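Local coordinates for F5/8 type C domain protein (Bacteroides ovatus, PDB 4ZRX) that probably hydrolyses alpha-L-fucosidic linkages through a TIM-barrel glycosidase domain followed by beta-sandwich domains, the last resembling sugar-binding modules, at residues T355-V361 against Q454-A460. Residues are numbered along the deposited sequence; the frame is centred on the assembly and turned at random.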
loop_
_atom_site.group_PDB
_atom_site.type_symbol
_atom_site.label_atom_id
_atom_site.label_comp_id
_atom_site.label_asym_id
_atom_site.label_seq_id
_atom_site.Cartn_x
_atom_site.Cartn_y
_atom_site.Cartn_z
ATOM N N THR A 355 -11.762 0.048 15.738
ATOM C CA THR A 355 -12.692 0.107 14.661
ATOM C C THR A 355 -13.505 -1.210 14.540
ATOM O O THR A 355 -14.743 -1.176 14.395
ATOM C CB THR A 355 -11.959 0.356 13.315
ATOM O OG1 THR A 355 -11.409 1.655 13.318
ATOM C CG2 THR A 355 -12.914 0.261 12.133
ATOM N N PHE A 356 -12.817 -2.339 14.687
ATOM C CA PHE A 356 -13.472 -3.635 14.500
ATOM C C PHE A 356 -13.917 -4.309 15.801
ATOM O O PHE A 356 -14.377 -5.469 15.755
ATOM C CB PHE A 356 -12.614 -4.561 13.621
ATOM C CG PHE A 356 -12.366 -3.998 12.244
ATOM C CD1 PHE A 356 -13.373 -3.895 11.358
ATOM C CD2 PHE A 356 -11.144 -3.530 11.853
ATOM C CE1 PHE A 356 -13.193 -3.317 10.106
ATOM C CE2 PHE A 356 -10.937 -2.957 10.632
ATOM C CZ PHE A 356 -11.984 -2.853 9.734
ATOM N N ALA A 357 -13.822 -3.606 16.921
ATOM C CA ALA A 357 -14.198 -4.223 18.225
ATOM C C ALA A 357 -15.649 -4.630 18.311
ATOM O O ALA A 357 -15.936 -5.713 18.879
ATOM C CB ALA A 357 -13.816 -3.303 19.377
ATOM N N ASP A 358 -16.547 -3.804 17.771
ATOM C CA ASP A 358 -17.959 -3.947 17.972
ATOM C C ASP A 358 -18.774 -4.024 16.668
ATOM O O ASP A 358 -19.233 -3.021 16.133
ATOM C CB ASP A 358 -18.424 -2.768 18.815
ATOM C CG ASP A 358 -19.887 -2.884 19.226
ATOM O OD1 ASP A 358 -20.542 -3.944 19.059
ATOM O OD2 ASP A 358 -20.395 -1.899 19.712
ATOM N N ASN A 359 -18.926 -5.231 16.151
ATOM C CA ASN A 359 -19.741 -5.465 14.995
ATOM C C ASN A 359 -21.202 -5.245 15.358
ATOM O O ASN A 359 -21.701 -5.853 16.267
ATOM C CB ASN A 359 -19.514 -6.892 14.542
ATOM C CG ASN A 359 -20.263 -7.248 13.316
ATOM O OD1 ASN A 359 -20.989 -6.438 12.696
ATOM N ND2 ASN A 359 -20.098 -8.499 12.960
ATOM N N ARG A 360 -21.861 -4.364 14.652
ATOM C CA ARG A 360 -23.215 -3.959 14.967
ATOM C C ARG A 360 -24.288 -4.833 14.327
ATOM O O ARG A 360 -25.455 -4.730 14.686
ATOM C CB ARG A 360 -23.450 -2.496 14.630
ATOM C CG ARG A 360 -22.452 -1.474 15.286
ATOM C CD ARG A 360 -22.425 -1.546 16.826
ATOM N NE ARG A 360 -23.709 -1.232 17.371
ATOM C CZ ARG A 360 -23.955 -1.093 18.667
ATOM N NH1 ARG A 360 -23.013 -1.317 19.588
ATOM N NH2 ARG A 360 -25.165 -0.775 19.042
ATOM N N VAL A 361 -23.906 -5.671 13.381
ATOM C CA VAL A 361 -24.842 -6.571 12.703
ATOM C C VAL A 361 -25.054 -7.782 13.642
ATOM O O VAL A 361 -24.098 -8.415 14.066
ATOM C CB VAL A 361 -24.324 -7.032 11.363
ATOM C CG1 VAL A 361 -25.193 -8.068 10.714
ATOM C CG2 VAL A 361 -24.207 -5.813 10.439
ATOM N N GLN A 454 -20.872 -13.282 4.755
ATOM C CA GLN A 454 -20.935 -12.367 5.905
ATOM C C GLN A 454 -21.235 -10.946 5.500
ATOM O O GLN A 454 -20.702 -10.426 4.516
ATOM C CB GLN A 454 -19.651 -12.376 6.720
ATOM C CG GLN A 454 -19.798 -11.526 8.015
ATOM C CD GLN A 454 -18.666 -11.623 9.042
ATOM O OE1 GLN A 454 -18.909 -11.388 10.203
ATOM N NE2 GLN A 454 -17.449 -11.907 8.616
ATOM N N VAL A 455 -22.036 -10.301 6.348
ATOM C CA VAL A 455 -22.178 -8.875 6.360
ATOM C C VAL A 455 -21.953 -8.403 7.768
ATOM O O VAL A 455 -22.530 -8.965 8.735
ATOM C CB VAL A 455 -23.629 -8.498 5.911
ATOM C CG1 VAL A 455 -23.886 -6.990 5.998
ATOM C CG2 VAL A 455 -23.842 -8.950 4.466
ATOM N N ALA A 456 -21.167 -7.346 7.911
ATOM C CA ALA A 456 -20.780 -6.784 9.201
ATOM C C ALA A 456 -20.795 -5.251 9.091
ATOM O O ALA A 456 -20.763 -4.692 7.976
ATOM C CB ALA A 456 -19.442 -7.281 9.654
ATOM N N ALA A 457 -20.898 -4.545 10.212
ATOM C CA ALA A 457 -20.935 -3.079 10.189
ATOM C C ALA A 457 -20.384 -2.508 11.450
ATOM O O ALA A 457 -20.504 -3.125 12.544
ATOM C CB ALA A 457 -22.353 -2.559 9.954
ATOM N N TYR A 458 -19.742 -1.365 11.315
ATOM C CA TYR A 458 -18.958 -0.767 12.384
ATOM C C TYR A 458 -19.030 0.741 12.316
ATOM O O TYR A 458 -19.456 1.329 11.332
ATOM C CB TYR A 458 -17.467 -1.179 12.272
ATOM C CG TYR A 458 -17.208 -2.653 12.150
ATOM C CD1 TYR A 458 -17.171 -3.261 10.909
ATOM C CD2 TYR A 458 -17.020 -3.462 13.299
ATOM C CE1 TYR A 458 -16.963 -4.610 10.796
ATOM C CE2 TYR A 458 -16.738 -4.827 13.163
ATOM C CZ TYR A 458 -16.805 -5.391 11.914
ATOM O OH TYR A 458 -16.506 -6.724 11.806
ATOM N N TYR A 459 -18.578 1.344 13.393
ATOM C CA TYR A 459 -18.278 2.762 13.477
ATOM C C TYR A 459 -16.760 2.900 13.544
ATOM O O TYR A 459 -16.140 2.407 14.497
ATOM C CB TYR A 459 -18.903 3.417 14.700
ATOM C CG TYR A 459 -18.621 4.911 14.677
ATOM C CD1 TYR A 459 -19.396 5.764 13.881
ATOM C CD2 TYR A 459 -17.566 5.468 15.380
ATOM C CE1 TYR A 459 -19.120 7.146 13.837
ATOM C CE2 TYR A 459 -17.291 6.840 15.315
ATOM C CZ TYR A 459 -18.059 7.652 14.540
ATOM O OH TYR A 459 -17.852 9.027 14.467
ATOM N N ALA A 460 -16.173 3.485 12.499
ATOM C CA ALA A 460 -14.735 3.789 12.423
ATOM C C ALA A 460 -14.567 5.282 12.732
ATOM O O ALA A 460 -15.135 6.117 12.040
ATOM C CB ALA A 460 -14.202 3.510 11.087
HETATM O O HOH W 1 -15.091 -7.693 14.208
HETATM O O HOH W 2 -18.573 -0.431 15.833
HETATM O O HOH W 3 -21.339 -10.152 10.849
#
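Where the chain leaves helix 339-356, it runs antiparallel beside the end of strand 450-458. Both backbone groups of Ala457 are satisfied here: its O accepts from Arg360 N (2.8 Å), and its N donates to Asn359 OD1 (3.1 Å). That same OD1 also takes Val361 N (3.1 Å), an Asx turn, so one side-chain oxygen stands in for a backbone carbonyl. Asn359 ND2 gives to a water that in turn donates to Gln454 OE1 and Val455 O; Gln454 NE2 is hydrogen-bonded to Gln392 OE1. A second water links Asp358 O with Tyr459 N, and a third joins Phe356 O to Tyr458 OH. Phe356 turns its ring edge to the face of Tyr458 (centroids 5.0 Å apart, planes at 84°). Asp358 holds Arg360 and, outside, Lys381 by salt bridges. Val361 CG2 packs on Ala457 CB (3.8 Å); Val361 and Val455 side chains also touch Tyr378 and Leu439 of the facing sheet, while Thr355 and Phe356 touch Leu388 of strand 388-393, seating the C-terminal end of helix 339-356 against the beta-sandwich after the probable TIM barrel.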